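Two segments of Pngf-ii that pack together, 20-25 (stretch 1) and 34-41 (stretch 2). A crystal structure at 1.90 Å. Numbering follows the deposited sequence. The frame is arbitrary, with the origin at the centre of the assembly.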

# COMPACT_ATOMS: atom_id res chain seq x y z
N GLN A 20 19.54 -27.12 -4.69
CA GLN A 20 19.87 -25.79 -4.19
C GLN A 20 20.68 -24.99 -5.22
O GLN A 20 21.26 -25.53 -6.16
CB GLN A 20 20.63 -25.91 -2.86
CG GLN A 20 21.88 -26.79 -2.93
CD GLN A 20 22.65 -26.85 -1.62
OE1 GLN A 20 22.34 -27.65 -0.73
NE2 GLN A 20 23.67 -26.02 -1.51
N ASN A 21 20.71 -23.68 -5.02
CA ASN A 21 21.47 -22.75 -5.84
C ASN A 21 22.83 -22.53 -5.15
O ASN A 21 22.91 -21.78 -4.19
CB ASN A 21 20.69 -21.44 -5.93
CG ASN A 21 21.39 -20.37 -6.74
OD1 ASN A 21 22.37 -20.62 -7.46
ND2 ASN A 21 20.84 -19.16 -6.66
N HIS A 22 23.87 -23.20 -5.62
CA HIS A 22 25.15 -23.22 -4.89
C HIS A 22 25.85 -21.86 -4.92
O HIS A 22 25.94 -21.21 -5.95
CB HIS A 22 26.10 -24.27 -5.46
CG HIS A 22 25.56 -25.66 -5.40
ND1 HIS A 22 25.65 -26.44 -4.27
CD2 HIS A 22 24.92 -26.42 -6.32
CE1 HIS A 22 25.11 -27.62 -4.51
NE2 HIS A 22 24.65 -27.63 -5.74
N ILE A 23 26.35 -21.46 -3.76
CA ILE A 23 27.16 -20.25 -3.66
C ILE A 23 28.52 -20.50 -4.31
O ILE A 23 29.07 -21.60 -4.24
CB ILE A 23 27.27 -19.80 -2.18
CG1 ILE A 23 25.90 -19.36 -1.65
CG2 ILE A 23 28.27 -18.66 -2.03
CD1 ILE A 23 25.71 -19.51 -0.15
N ILE A 24 29.04 -19.48 -4.99
CA ILE A 24 30.33 -19.55 -5.66
C ILE A 24 31.18 -18.33 -5.31
O ILE A 24 30.71 -17.21 -5.39
CB ILE A 24 30.17 -19.65 -7.19
CG1 ILE A 24 29.25 -20.81 -7.56
CG2 ILE A 24 31.54 -19.76 -7.87
CD1 ILE A 24 28.93 -20.94 -9.05
N SER A 25 32.45 -18.57 -4.97
CA SER A 25 33.42 -17.49 -4.80
C SER A 25 34.45 -17.65 -5.89
O SER A 25 34.95 -18.77 -6.12
CB SER A 25 34.08 -17.56 -3.42
OG SER A 25 35.14 -16.60 -3.25
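Stretch 2 34-41: LFNEKIKN

The most distinctive feature of this contact is that stretch 1 follows stretch 2 out of a β-ladder and onto the first turn of a helix, meeting its free amide groups as it does so. Glu37 N donates to His22 O at 2.9 Å, with an N-H...O angle of 146°, and Lys38 N donates to the side-chain atom Asn21 OD1 at 2.9 Å and 166°. Amides at the start of a helix have no carbonyl from a preceding turn to bond to, so these acceptors supply what the helix itself cannot. The third acceptor is internal to stretch 2: Asn36, at the N-cap position with chi1 in the p well, takes a capping bond from Ile39 N to its own OD1 at 2.9 Å and 168°.

Residues 34-36 of stretch 2 are extended, and the helix covers 37-40, where phi lies between -56° and -68° and psi between -38° and -50°. Its backbone bonds include Lys40 N to Asn36 O, 2.9 Å. Strand 34-36 runs antiparallel to strand 23-25, with 145° between their N-to-C directions and a closest axis approach of 4.4 Å. The register is fixed by three bridges. Ile24 and Phe35 form the hydrogen-bonded pair: Ile24 N donates to Phe35 O at 2.9 Å and 177°, and Phe35 N donates to Ile24 O at 3.0 Å and 174°. Ile23 with Asn36 and Ser25 with Leu34 are the flanking non-hydrogen-bonded pairs.

The alternation of the strands sorts the side chains. On the face carrying Ile23, Ser25, Leu34 and Asn36, the apolar contact is diagonal, Ile23 CG2 lying 3.5 Å from Leu34 CD1. The face carrying Ile24 and Phe35 brings Ile24 CG2 to 3.8 Å from Phe35 CE1. Ile24 also reaches along the helix: its CD1 lies 3.7 Å from Glu37 CG and 4.0 Å from Lys40 CD, the aliphatic portions of two charged side chains. Accordingly, Ile24 has the largest area covered by the other stretch, 104 Å² of the 551 Å² buried on both sides together.

Beyond the ladder, Glu37 OE1 approaches the edge of the His22 ring, near its plane, 3.1 Å from CD2. Asn21 has its CA-to-CB bond directed sideways, but its side-chain end comes nearer to stretch 2; besides accepting from Lys38 N, it places ND2 3.3 Å from Lys38 CD. Asn41 closes stretch 2 out of reach of stretch 1.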

# COMPACT_ATOMS: atom_id res chain seq x y z
N LEU A 34 31.72 -12.72 -5.24
CA LEU A 34 30.86 -13.65 -4.55
C LEU A 34 29.46 -13.62 -5.14
O LEU A 34 28.78 -12.58 -5.19
CB LEU A 34 30.84 -13.35 -3.04
CG LEU A 34 29.82 -14.13 -2.20
CD1 LEU A 34 30.05 -15.64 -2.25
CD2 LEU A 34 29.85 -13.61 -0.77
N PHE A 35 29.04 -14.77 -5.64
CA PHE A 35 27.73 -14.89 -6.22
C PHE A 35 27.22 -16.33 -6.08
O PHE A 35 27.48 -16.98 -5.04
CB PHE A 35 27.69 -14.27 -7.67
CG PHE A 35 28.54 -14.96 -8.74
CD1 PHE A 35 29.44 -15.99 -8.46
CD2 PHE A 35 28.46 -14.51 -10.05
CE1 PHE A 35 30.20 -16.56 -9.49
CE2 PHE A 35 29.22 -15.07 -11.07
CZ PHE A 35 30.08 -16.12 -10.79
N ASN A 36 26.47 -16.80 -7.06
CA ASN A 36 25.96 -18.15 -7.03
C ASN A 36 25.71 -18.69 -8.45
O ASN A 36 25.91 -17.98 -9.43
CB ASN A 36 24.71 -18.22 -6.16
CG ASN A 36 23.55 -17.42 -6.72
OD1 ASN A 36 23.25 -17.46 -7.93
ND2 ASN A 36 22.86 -16.69 -5.83
N GLU A 37 25.30 -19.95 -8.52
CA GLU A 37 25.09 -20.65 -9.81
C GLU A 37 24.08 -19.96 -10.73
O GLU A 37 24.36 -19.70 -11.91
CB GLU A 37 24.67 -22.11 -9.56
CG GLU A 37 25.88 -23.04 -9.54
CD GLU A 37 25.58 -24.47 -9.12
OE1 GLU A 37 24.40 -24.80 -8.86
OE2 GLU A 37 26.56 -25.25 -9.05
N LYS A 38 22.92 -19.64 -10.18
CA LYS A 38 21.86 -19.03 -10.98
C LYS A 38 22.27 -17.68 -11.53
O LYS A 38 21.95 -17.35 -12.65
CB LYS A 38 20.58 -18.90 -10.18
CG LYS A 38 19.77 -20.18 -10.09
CD LYS A 38 18.70 -20.03 -9.02
CE LYS A 38 17.42 -20.79 -9.35
NZ LYS A 38 16.25 -20.00 -8.88
N ILE A 39 22.99 -16.89 -10.74
CA ILE A 39 23.52 -15.64 -11.23
C ILE A 39 24.60 -15.87 -12.30
O ILE A 39 24.62 -15.20 -13.33
CB ILE A 39 24.09 -14.78 -10.09
CG1 ILE A 39 22.98 -14.37 -9.13
CG2 ILE A 39 24.82 -13.57 -10.67
CD1 ILE A 39 23.46 -13.67 -7.85
N LYS A 40 25.52 -16.78 -12.03
CA LYS A 40 26.57 -17.07 -13.00
C LYS A 40 25.94 -17.48 -14.35
O LYS A 40 26.34 -17.01 -15.41
CB LYS A 40 27.46 -18.21 -12.50
CG LYS A 40 28.70 -18.46 -13.35
CD LYS A 40 29.58 -19.55 -12.74
CE LYS A 40 30.58 -20.08 -13.76
NZ LYS A 40 31.18 -21.36 -13.31
N ASN A 41 24.93 -18.34 -14.26
CA ASN A 41 24.24 -18.86 -15.45
C ASN A 41 23.21 -17.92 -16.07
O ASN A 41 22.58 -18.29 -17.06
CB ASN A 41 23.60 -20.20 -15.09
CG ASN A 41 24.62 -21.26 -14.72
OD1 ASN A 41 25.77 -21.21 -15.15
ND2 ASN A 41 24.21 -22.21 -13.92